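Local coordinates for antifreeze protein (Marinomonas primoryensis, PDB 3P4G) that binds ice through an array of ordered surface waters, using a calcium-bound right-handed beta-helix as its scaffold, and so probably keeps ice crystals from growing, at residues Val59-Val65 and Leu86-Val92; Val111-Val115 and Ser131-Asp135; Val168-Val172 and Ser190-Leu194. One frame throughout, in Å; residues are numbered along the deposited sequence.

Contact 1 (Val59-Val65 and Leu86-Val92); sequences VSIDGNV and LYVAGDV
Val59 meets Leu86 on the inner side of two parallel strands, its CG1 lying alongside Leu86 CD1 at 3.8 Å. Its carbonyl takes the first rung of the ladder, Tyr87 N to Val59 O at 2.8 Å. Ser60, on the outer side, pairs with Tyr87, its CA against Tyr87 O. Ile61 is gripped at both backbone polar atoms: its N donates to Tyr87 O, and its O receives Ala89 N at 2.8 Å. Chi1 of -65° sets Ile61 CG1 beside the backbone N, and chi2 of 149° then brings CD1 to Leu86 CD1 and Val88 CG2, both at 4.1 Å. Asp62 reaches across with its carboxylate OD1 near the plane of the Tyr87 ring, at the CE2 edge and 4.4 Å away, while its carbonyl rests on Ala89 CB. Beyond the strands the chains turn together. Gly63 O accepts a weak bond from Gly90 N, and Asn64 OD1 receives Asp91 N at 2.8 Å in an almost straight bond (178°). The Asn64 backbone N is itself held by Asn45 OD1 of the preceding coil, and Asp91 OD1 accepts Asp110 N of the following one, so in these coils a side-chain oxygen caps a backbone N-H of the next at the turn. Val65 N returns to Asp91 O, and Val65 CG2 crosses Val88 CG2 at about a right angle, 3.9 Å apart. Such in-register pairing of parallel strands from successive coils, around an aliphatic interior, is typical of a right-handed parallel beta-helix.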
ATOM      1  N   VAL A  59       1.734 -12.905  23.625  1.00  8.50           N
ATOM      2  CA  VAL A  59       1.970 -14.264  23.105  1.00 10.97           C
ATOM      3  C   VAL A  59       3.255 -14.254  22.248  1.00 11.24           C
ATOM      4  O   VAL A  59       3.440 -13.375  21.389  1.00  9.72           O
ATOM      5  CB  VAL A  59       0.777 -14.765  22.252  1.00 10.04           C
ATOM      6  CG1 VAL A  59       1.170 -16.100  21.616  1.00 12.41           C
ATOM      7  CG2 VAL A  59      -0.526 -14.922  23.076  1.00 12.33           C
ATOM      8  N   SER A  60       4.136 -15.228  22.492  1.00 11.03           N
ATOM      9  CA  SER A  60       5.415 -15.303  21.793  0.50 12.88           C
ATOM     10  C   SER A  60       5.618 -16.743  21.395  1.00 12.50           C
ATOM     11  O   SER A  60       5.569 -17.645  22.232  1.00 14.14           O
ATOM     12  CB  SER A  60       6.567 -14.839  22.688  0.50 13.43           C
ATOM     13  OG  SER A  60       6.317 -13.552  23.214  0.50 13.94           O
ATOM     14  N   ILE A  61       5.823 -16.944  20.110  1.00 11.63           N
ATOM     15  CA  ILE A  61       5.892 -18.279  19.474  1.00 11.28           C
ATOM     16  C   ILE A  61       7.189 -18.313  18.672  1.00 12.90           C
ATOM     17  O   ILE A  61       7.413 -17.464  17.797  1.00 12.84           O
ATOM     18  CB  ILE A  61       4.625 -18.485  18.516  1.00 11.97           C
ATOM     19  CG1 ILE A  61       3.307 -18.503  19.317  1.00 10.36           C
ATOM     20  CG2 ILE A  61       4.727 -19.752  17.621  1.00  9.65           C
ATOM     21  CD1 ILE A  61       2.090 -17.975  18.569  1.00 11.13           C
ATOM     22  N   ASP A  62       8.078 -19.262  18.970  1.00 12.25           N
ATOM     23  CA  ASP A  62       9.343 -19.319  18.245  1.00 13.83           C
ATOM     24  C   ASP A  62       9.188 -20.108  16.939  1.00 12.98           C
ATOM     25  O   ASP A  62      10.026 -19.997  16.035  1.00 13.70           O
ATOM     26  CB  ASP A  62      10.390 -20.002  19.101  1.00 13.18           C
ATOM     27  CG  ASP A  62      10.733 -19.211  20.326  1.00 18.14           C
ATOM     28  OD1 ASP A  62      10.625 -17.960  20.284  1.00 21.32           O
ATOM     29  OD2 ASP A  62      11.160 -19.853  21.296  1.00 21.77           O
ATOM     30  N   GLY A  63       8.158 -20.946  16.877  1.00 14.03           N
ATOM     31  CA  GLY A  63       7.866 -21.750  15.679  1.00 14.89           C
ATOM     32  C   GLY A  63       6.821 -21.119  14.778  1.00 14.06           C
ATOM     33  O   GLY A  63       6.752 -19.877  14.655  1.00 14.34           O
ATOM     34  N   ASN A  64       5.968 -21.968  14.201  1.00 14.29           N
ATOM     35  CA  ASN A  64       4.955 -21.538  13.225  1.00 13.51           C
ATOM     36  C   ASN A  64       3.570 -21.554  13.844  1.00 12.61           C
ATOM     37  O   ASN A  64       3.291 -22.375  14.730  1.00 14.10           O
ATOM     38  CB  ASN A  64       4.932 -22.514  12.029  1.00 13.73           C
ATOM     39  CG  ASN A  64       6.266 -22.621  11.358  1.00 15.61           C
ATOM     40  OD1 ASN A  64       6.916 -21.607  11.104  1.00 14.33           O
ATOM     41  ND2 ASN A  64       6.681 -23.866  11.026  1.00 15.08           N
ATOM     42  N   VAL A  65       2.700 -20.669  13.378  1.00 11.66           N
ATOM     43  CA  VAL A  65       1.271 -20.845  13.609  1.00 11.77           C
ATOM     44  C   VAL A  65       0.787 -21.721  12.459  1.00 13.07           C
ATOM     45  O   VAL A  65       0.763 -21.296  11.272  1.00 12.08           O
ATOM     46  CB  VAL A  65       0.515 -19.493  13.632  1.00 11.59           C
ATOM     47  CG1 VAL A  65      -1.014 -19.715  13.796  1.00 12.09           C
ATOM     48  CG2 VAL A  65       1.119 -18.610  14.707  1.00 12.39           C
ATOM     49  N   LEU A  86       1.769  -9.682  20.034  1.00  8.53           N
ATOM     50  CA  LEU A  86       2.090 -11.002  19.469  1.00  9.24           C
ATOM     51  C   LEU A  86       3.421 -11.005  18.790  1.00  9.42           C
ATOM     52  O   LEU A  86       3.758 -10.073  18.032  1.00  8.87           O
ATOM     53  CB  LEU A  86       0.963 -11.448  18.510  1.00  8.00           C
ATOM     54  CG  LEU A  86       1.272 -12.683  17.644  1.00  8.66           C
ATOM     55  CD1 LEU A  86       1.477 -13.912  18.562  1.00 10.18           C
ATOM     56  CD2 LEU A  86       0.091 -12.914  16.678  1.00  9.90           C
ATOM     57  N   TYR A  87       4.229 -12.041  19.081  1.00 10.10           N
ATOM     58  CA  TYR A  87       5.476 -12.237  18.370  1.00 11.21           C
ATOM     59  C   TYR A  87       5.426 -13.660  17.811  1.00 11.16           C
ATOM     60  O   TYR A  87       5.093 -14.584  18.532  1.00 11.15           O
ATOM     61  CB  TYR A  87       6.644 -12.103  19.333  1.00 12.31           C
ATOM     62  CG  TYR A  87       7.973 -12.497  18.694  1.00 13.83           C
ATOM     63  CD1 TYR A  87       8.641 -11.619  17.845  1.00 16.04           C
ATOM     64  CD2 TYR A  87       8.542 -13.740  18.953  1.00 17.63           C
ATOM     65  CE1 TYR A  87       9.856 -11.993  17.255  1.00 20.55           C
ATOM     66  CE2 TYR A  87       9.760 -14.112  18.384  1.00 19.23           C
ATOM     67  CZ  TYR A  87      10.407 -13.234  17.556  1.00 20.99           C
ATOM     68  OH  TYR A  87      11.600 -13.599  16.960  1.00 24.30           O
ATOM     69  N   VAL A  88       5.671 -13.805  16.521  1.00 10.99           N
ATOM     70  CA  VAL A  88       5.875 -15.129  15.885  1.00 10.37           C
ATOM     71  C   VAL A  88       7.230 -15.135  15.119  1.00 10.76           C
ATOM     72  O   VAL A  88       7.404 -14.319  14.199  1.00 10.50           O
ATOM     73  CB  VAL A  88       4.729 -15.444  14.895  1.00 10.43           C
ATOM     74  CG1 VAL A  88       5.041 -16.768  14.195  1.00 11.28           C
ATOM     75  CG2 VAL A  88       3.375 -15.505  15.600  1.00 12.08           C
ATOM     76  N   ALA A  89       8.172 -16.026  15.467  1.00 10.77           N
ATOM     77  CA  ALA A  89       9.468 -16.066  14.780  1.00 11.28           C
ATOM     78  C   ALA A  89       9.420 -16.814  13.447  1.00 11.91           C
ATOM     79  O   ALA A  89      10.254 -16.580  12.587  1.00 13.30           O
ATOM     80  CB  ALA A  89      10.519 -16.719  15.691  1.00 12.40           C
ATOM     81  N   GLY A  90       8.461 -17.746  13.317  1.00 11.57           N
ATOM     82  CA  GLY A  90       8.297 -18.554  12.115  1.00 11.79           C
ATOM     83  C   GLY A  90       7.277 -17.980  11.166  1.00 11.77           C
ATOM     84  O   GLY A  90       7.111 -16.750  11.078  1.00 11.55           O
ATOM     85  N   ASP A  91       6.560 -18.894  10.495  1.00 11.80           N
ATOM     86  CA  ASP A  91       5.575 -18.527   9.479  1.00 11.00           C
ATOM     87  C   ASP A  91       4.183 -18.622  10.097  1.00 11.08           C
ATOM     88  O   ASP A  91       3.977 -19.287  11.110  1.00 11.71           O
ATOM     89  CB  ASP A  91       5.648 -19.498   8.285  1.00 11.31           C
ATOM     90  CG  ASP A  91       6.990 -19.431   7.558  1.00 13.15           C
ATOM     91  OD1 ASP A  91       7.629 -18.362   7.550  1.00 12.51           O
ATOM     92  OD2 ASP A  91       7.403 -20.447   6.945  1.00 17.03           O
ATOM     93  N   VAL A  92       3.242 -17.981   9.436  1.00 10.63           N
ATOM     94  CA  VAL A  92       1.850 -17.997   9.865  1.00 10.14           C
ATOM     95  C   VAL A  92       1.065 -18.635   8.745  1.00 11.51           C
ATOM     96  O   VAL A  92       0.988 -18.075   7.622  1.00 12.05           O
ATOM     97  CB  VAL A  92       1.323 -16.590  10.167  1.00 10.07           C
ATOM     98  CG1 VAL A  92      -0.191 -16.640  10.415  1.00 11.40           C
ATOM     99  CG2 VAL A  92       2.015 -16.023  11.388  1.00 10.13           C
TER

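Contact 2 (Val111-Val115 and Ser131-Asp135); sequences VSAAV and SGDLD
Ser131 N meets Val111 O head-on at 2.7 Å (N-H...O 172°), and Gly132 N adds a weak second bond to the same oxygen at 3.4 Å. A water also donates to Val111 O, at 3.2 Å, so three donors gather on this carbonyl; its link to Ser131 OG is doubtful, since that serine is modelled in two conformers. In one of them, chi1 of 58° sets OG between the backbone N and the carbonyl carbon and brings it against Ser112 CA and CB. Ser112 OG turns to the coil before and makes a weak hydrogen bond to Val92 O. At Gly132 the backbones close to 4.3 Å between the CA atoms of Ala113 and Gly132, and the lack of a side chain lets Gly132 CA face Ala113 O at 3.6 Å. Farther on, the pairing becomes regular: Val115 N donates to Asp133 O at 3.1 Å, and Val115 O receives Asp135 N at 2.8 Å. Neither aspartate spends its carboxylate on the first segment: Asp133 OD1 takes Ala152 N of the next coil, and Asp135 OD2 takes Gly137 N, whose residue is itself a calcium ligand and lies between Ala136 and Thr138, ligands of another calcium site. Beneath these bonds Val115 CB meets Leu134 CG at 4.2 Å, a modest apolar contact on the inner face. Val111 and Leu134 both pack inward on Ile126 of strand 123-126, and Leu134 also on Val124, while the backbone of Leu134 continues the ladder to Ala152 and Asn154, placing the pair between the coil of strand 96-97 and that of strand 153-154.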
ATOM      1  N   VAL A 111       3.561 -15.043   5.683  1.00  9.87           N
ATOM      2  CA  VAL A 111       2.203 -15.188   6.138  1.00  9.86           C
ATOM      3  C   VAL A 111       1.398 -15.657   4.952  1.00 11.75           C
ATOM      4  O   VAL A 111       1.301 -14.943   3.949  1.00 11.72           O
ATOM      5  CB  VAL A 111       1.637 -13.834   6.635  1.00  8.45           C
ATOM      6  CG1 VAL A 111       0.029 -13.949   6.833  1.00 10.53           C
ATOM      7  CG2 VAL A 111       2.358 -13.430   7.910  1.00  9.41           C
ATOM      8  N   SER A 112       0.756 -16.812   5.094  1.00 12.25           N
ATOM      9  CA  SER A 112      -0.045 -17.410   4.019  1.00 12.78           C
ATOM     10  C   SER A 112      -1.521 -17.609   4.439  1.00 14.04           C
ATOM     11  O   SER A 112      -2.280 -18.287   3.746  1.00 16.26           O
ATOM     12  CB  SER A 112       0.587 -18.731   3.569  1.00 13.04           C
ATOM     13  OG  SER A 112       0.641 -19.711   4.631  1.00 12.78           O
ATOM     14  N   ALA A 113      -1.884 -17.080   5.608  1.00 12.39           N
ATOM     15  CA  ALA A 113      -3.257 -17.171   6.082  1.00 12.34           C
ATOM     16  C   ALA A 113      -3.772 -15.765   6.311  1.00 10.90           C
ATOM     17  O   ALA A 113      -3.003 -14.802   6.343  1.00 11.54           O
ATOM     18  CB  ALA A 113      -3.300 -17.983   7.397  1.00 11.30           C
ATOM     19  N   ALA A 114      -5.083 -15.627   6.530  1.00 10.55           N
ATOM     20  CA  ALA A 114      -5.613 -14.302   6.768  1.00  9.14           C
ATOM     21  C   ALA A 114      -5.115 -13.678   8.078  1.00  9.41           C
ATOM     22  O   ALA A 114      -4.830 -14.389   9.063  1.00  9.01           O
ATOM     23  CB  ALA A 114      -7.112 -14.360   6.778  1.00  9.14           C
ATOM     24  N   VAL A 115      -4.976 -12.357   8.093  1.00  8.46           N
ATOM     25  CA  VAL A 115      -4.612 -11.647   9.338  1.00  8.23           C
ATOM     26  C   VAL A 115      -5.595 -10.498   9.471  1.00  9.67           C
ATOM     27  O   VAL A 115      -5.752  -9.719   8.514  1.00  9.31           O
ATOM     28  CB  VAL A 115      -3.205 -11.045   9.266  1.00  9.47           C
ATOM     29  CG1 VAL A 115      -2.939 -10.173  10.504  1.00  9.66           C
ATOM     30  CG2 VAL A 115      -2.158 -12.171   9.145  1.00  9.15           C
ATOM     31  N   SER A 131       0.952 -13.547   1.632  1.00 11.72           N
ATOM     32  CA  SER A 131       0.157 -14.256   0.605  0.50 12.52           C
ATOM     33  C   SER A 131      -1.229 -14.671   1.098  1.00 13.94           C
ATOM     34  O   SER A 131      -1.947 -15.367   0.379  1.00 16.91           O
ATOM     35  CB  SER A 131       0.881 -15.478   0.008  0.50 12.92           C
ATOM     36  OG  SER A 131       1.245 -16.427   1.000  0.50 10.06           O
ATOM     37  N   GLY A 132      -1.591 -14.275   2.318  1.00 12.66           N
ATOM     38  CA  GLY A 132      -2.988 -14.406   2.792  1.00 12.56           C
ATOM     39  C   GLY A 132      -3.542 -12.990   2.817  1.00 11.69           C
ATOM     40  O   GLY A 132      -2.768 -12.024   2.724  1.00 12.89           O
ATOM     41  N   ASP A 133      -4.852 -12.840   2.925  1.00 10.50           N
ATOM     42  CA  ASP A 133      -5.468 -11.525   2.897  1.00 10.13           C
ATOM     43  C   ASP A 133      -5.345 -10.864   4.232  1.00 10.70           C
ATOM     44  O   ASP A 133      -5.726 -11.438   5.238  1.00 11.39           O
ATOM     45  CB  ASP A 133      -6.976 -11.613   2.585  1.00 10.97           C
ATOM     46  CG  ASP A 133      -7.256 -12.081   1.172  1.00 14.23           C
ATOM     47  OD1 ASP A 133      -6.361 -12.074   0.280  1.00 13.95           O
ATOM     48  OD2 ASP A 133      -8.407 -12.459   0.932  1.00 16.35           O
ATOM     49  N   LEU A 134      -4.810  -9.657   4.229  1.00  8.89           N
ATOM     50  CA  LEU A 134      -4.719  -8.877   5.454  1.00  8.21           C
ATOM     51  C   LEU A 134      -5.754  -7.774   5.524  1.00  7.73           C
ATOM     52  O   LEU A 134      -5.996  -7.020   4.520  1.00  7.94           O
ATOM     53  CB  LEU A 134      -3.309  -8.257   5.542  1.00  7.39           C
ATOM     54  CG  LEU A 134      -2.994  -7.577   6.900  1.00  9.23           C
ATOM     55  CD1 LEU A 134      -1.507  -7.686   7.136  1.00 14.92           C
ATOM     56  CD2 LEU A 134      -3.284  -6.143   6.897  1.00 11.10           C
ATOM     57  N   ASP A 135      -6.377  -7.630   6.708  1.00  8.37           N
ATOM     58  CA  ASP A 135      -7.272  -6.498   6.933  1.00  7.56           C
ATOM     59  C   ASP A 135      -6.845  -5.776   8.196  1.00  8.85           C
ATOM     60  O   ASP A 135      -6.856  -6.372   9.276  1.00  9.40           O
ATOM     61  CB  ASP A 135      -8.735  -6.959   7.067  1.00  9.59           C
ATOM     62  CG  ASP A 135      -9.710  -5.807   6.895  1.00 15.13           C
ATOM     63  OD1 ASP A 135     -10.674  -5.868   6.060  1.00 21.08           O
ATOM     64  OD2 ASP A 135      -9.468  -4.775   7.484  1.00 11.99           O
TER
HETATM   65  O   HOH W   1       3.556 -15.882   1.856  1.00 11.01           O

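Contact 3 (Val168-Val172 and Ser190-Leu194); sequences VSGIV and SGKVL
Ser190 OG donates to Ser169 O at 2.7 Å, arriving in the carbonyl plane on a lone pair. Chi1 of 63° sets OG between the backbone N and the carbonyl carbon, turned to Ser169 O; Ser190 CB also lies near this oxygen. From here the bonding passes to the backbone. Lys192 N meets Gly170 O at 2.9 Å, again in the carbonyl plane, whereas Val172 N comes to Lys192 O tilted 27° from it; Leu194 N to Val172 O, at 2.8 Å, completes the run. Gly191 CA makes a CA-H...O contact of 3.1 Å to Gly170 O. Side chains line both faces. Outside, in the conformer modelled here, Ile171 CG2 crosses Leu194 CD1 obliquely at 4.1 Å, and the Lys192 chain departs from the contact to a salt bridge with Glu211 of the next coil. Inside, Val193 CG2 touches Val172 CB at 4.1 Å and lies 4.3 Å from Val168 CG2. A second shell sets these groups: Ser169 OG is bonded to Asn188 ND2, Val168 packs on Val183 and Val193 on Val181 of strand 180-183, and the backbones of Ser169 and Gly170 bond to Val149 of the coil before. Leu194 is followed at once by Leu195, which with Thr197 binds a calcium ion. Parallel strands of successive coils, with valines turned inward, are as expected in a right-handed beta-helix.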
ATOM      1  N   VAL A 168       4.227  -5.267  -5.210  1.00  6.98           N
ATOM      2  CA  VAL A 168       2.782  -5.504  -5.025  1.00  6.85           C
ATOM      3  C   VAL A 168       2.312  -6.316  -6.232  1.00  8.57           C
ATOM      4  O   VAL A 168       2.401  -5.868  -7.382  1.00  9.36           O
ATOM      5  CB  VAL A 168       1.994  -4.195  -4.968  1.00  6.13           C
ATOM      6  CG1 VAL A 168       0.474  -4.486  -4.888  1.00  6.08           C
ATOM      7  CG2 VAL A 168       2.394  -3.307  -3.758  1.00 10.57           C
ATOM      8  N   SER A 169       1.772  -7.502  -5.953  1.00  8.46           N
ATOM      9  CA  SER A 169       1.172  -8.324  -7.011  1.00  9.39           C
ATOM     10  C   SER A 169      -0.310  -8.495  -6.728  1.00  9.48           C
ATOM     11  O   SER A 169      -1.087  -8.828  -7.643  1.00 12.08           O
ATOM     12  CB  SER A 169       1.856  -9.691  -7.089  1.00  9.87           C
ATOM     13  OG  SER A 169       3.185  -9.616  -7.648  1.00 12.59           O
ATOM     14  N   GLY A 170      -0.730  -8.293  -5.481  1.00  9.96           N
ATOM     15  CA  GLY A 170      -2.146  -8.323  -5.125  1.00  9.57           C
ATOM     16  C   GLY A 170      -2.808  -6.948  -5.189  1.00 10.60           C
ATOM     17  O   GLY A 170      -2.328  -6.030  -5.901  1.00 10.30           O
ATOM     18  N   ILE A 171      -3.951  -6.813  -4.516  1.00  9.36           N
ATOM     19  CA  ILE A 171      -4.706  -5.564  -4.542  0.70  8.34           C
ATOM     20  C   ILE A 171      -4.648  -4.901  -3.158  1.00  8.57           C
ATOM     21  O   ILE A 171      -5.169  -5.463  -2.169  1.00  9.12           O
ATOM     22  CB  ILE A 171      -6.203  -5.805  -4.976  0.70 10.00           C
ATOM     23  CG1 ILE A 171      -6.240  -6.292  -6.431  0.70 10.02           C
ATOM     24  CG2 ILE A 171      -6.957  -4.500  -4.905  0.70 10.19           C
ATOM     25  CD1 ILE A 171      -7.539  -6.870  -6.901  0.70 15.90           C
ATOM     26  N   VAL A 172      -4.006  -3.731  -3.100  1.00  6.71           N
ATOM     27  CA  VAL A 172      -3.921  -2.906  -1.878  1.00  7.34           C
ATOM     28  C   VAL A 172      -5.023  -1.836  -1.940  1.00  7.09           C
ATOM     29  O   VAL A 172      -5.143  -1.102  -2.943  1.00  8.91           O
ATOM     30  CB  VAL A 172      -2.536  -2.218  -1.791  1.00  6.88           C
ATOM     31  CG1 VAL A 172      -2.475  -1.158  -0.678  1.00  5.93           C
ATOM     32  CG2 VAL A 172      -1.444  -3.240  -1.594  1.00  9.69           C
ATOM     33  N   SER A 190      -0.299  -7.441 -12.260  1.00 12.99           N
ATOM     34  CA  SER A 190      -1.529  -7.909 -11.608  1.00 13.69           C
ATOM     35  C   SER A 190      -1.877  -7.043 -10.379  1.00 11.89           C
ATOM     36  O   SER A 190      -2.996  -7.161  -9.816  1.00 13.46           O
ATOM     37  CB  SER A 190      -1.361  -9.371 -11.170  1.00 14.85           C
ATOM     38  OG  SER A 190      -0.305  -9.466 -10.187  1.00 13.88           O
ATOM     39  N   GLY A 191      -0.925  -6.206  -9.962  1.00 10.87           N
ATOM     40  CA  GLY A 191      -1.011  -5.490  -8.652  1.00  8.21           C
ATOM     41  C   GLY A 191      -1.734  -4.175  -8.812  1.00  8.20           C
ATOM     42  O   GLY A 191      -1.723  -3.554  -9.907  1.00  8.09           O
ATOM     43  N   LYS A 192      -2.357  -3.719  -7.720  1.00  8.16           N
ATOM     44  CA  LYS A 192      -3.032  -2.425  -7.687  1.00  7.65           C
ATOM     45  C   LYS A 192      -2.797  -1.768  -6.359  1.00  8.14           C
ATOM     46  O   LYS A 192      -2.770  -2.458  -5.315  1.00  7.62           O
ATOM     47  CB  LYS A 192      -4.533  -2.588  -7.876  1.00 10.00           C
ATOM     48  CG  LYS A 192      -4.866  -3.299  -9.195  1.00 10.29           C
ATOM     49  CD  LYS A 192      -6.345  -3.154  -9.555  1.00 16.13           C
ATOM     50  CE  LYS A 192      -6.711  -4.150 -10.656  1.00 19.63           C
ATOM     51  NZ  LYS A 192      -5.923  -3.934 -11.922  1.00 19.73           N
ATOM     52  N   VAL A 193      -2.736  -0.434  -6.364  1.00  7.49           N
ATOM     53  CA  VAL A 193      -2.732   0.327  -5.090  1.00  7.32           C
ATOM     54  C   VAL A 193      -3.805   1.369  -5.269  1.00  8.57           C
ATOM     55  O   VAL A 193      -3.680   2.238  -6.126  1.00  8.64           O
ATOM     56  CB  VAL A 193      -1.399   1.000  -4.735  1.00  8.46           C
ATOM     57  CG1 VAL A 193      -1.551   1.945  -3.465  1.00  7.74           C
ATOM     58  CG2 VAL A 193      -0.344  -0.050  -4.460  1.00  9.63           C
ATOM     59  N   LEU A 194      -4.872   1.217  -4.470  1.00  7.93           N
ATOM     60  CA  LEU A 194      -6.043   2.101  -4.493  1.00  6.14           C
ATOM     61  C   LEU A 194      -6.028   2.857  -3.186  1.00  6.71           C
ATOM     62  O   LEU A 194      -6.183   2.253  -2.114  1.00  6.75           O
ATOM     63  CB  LEU A 194      -7.312   1.208  -4.640  1.00  7.01           C
ATOM     64  CG  LEU A 194      -7.201   0.158  -5.754  1.00 10.07           C
ATOM     65  CD1 LEU A 194      -8.497  -0.759  -5.780  1.00 12.91           C
ATOM     66  CD2 LEU A 194      -6.994   0.847  -7.100  1.00 12.52           C
TER

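In the fold
From the N terminus the three contacts follow in series, none enclosing another. Contact 1 closes a loop of 20 residues and joins strands 58-61 and 85-88, with the turns that follow them, near one end of the solenoid. Contact 2 closes a 15-residue loop and ties the approach to strand 115-116 to strand 134-135, in the other row of strands. Contacts 1 and 2 meet where Val92 O lies 2.8 Å from Ser112 N, a probable hydrogen bond, and Val92 packs on Val111. Contact 3, closing 17 residues, joins strands 171-173 and 192-194 of the same row as contact 2, their centres about 14 Å apart without touching.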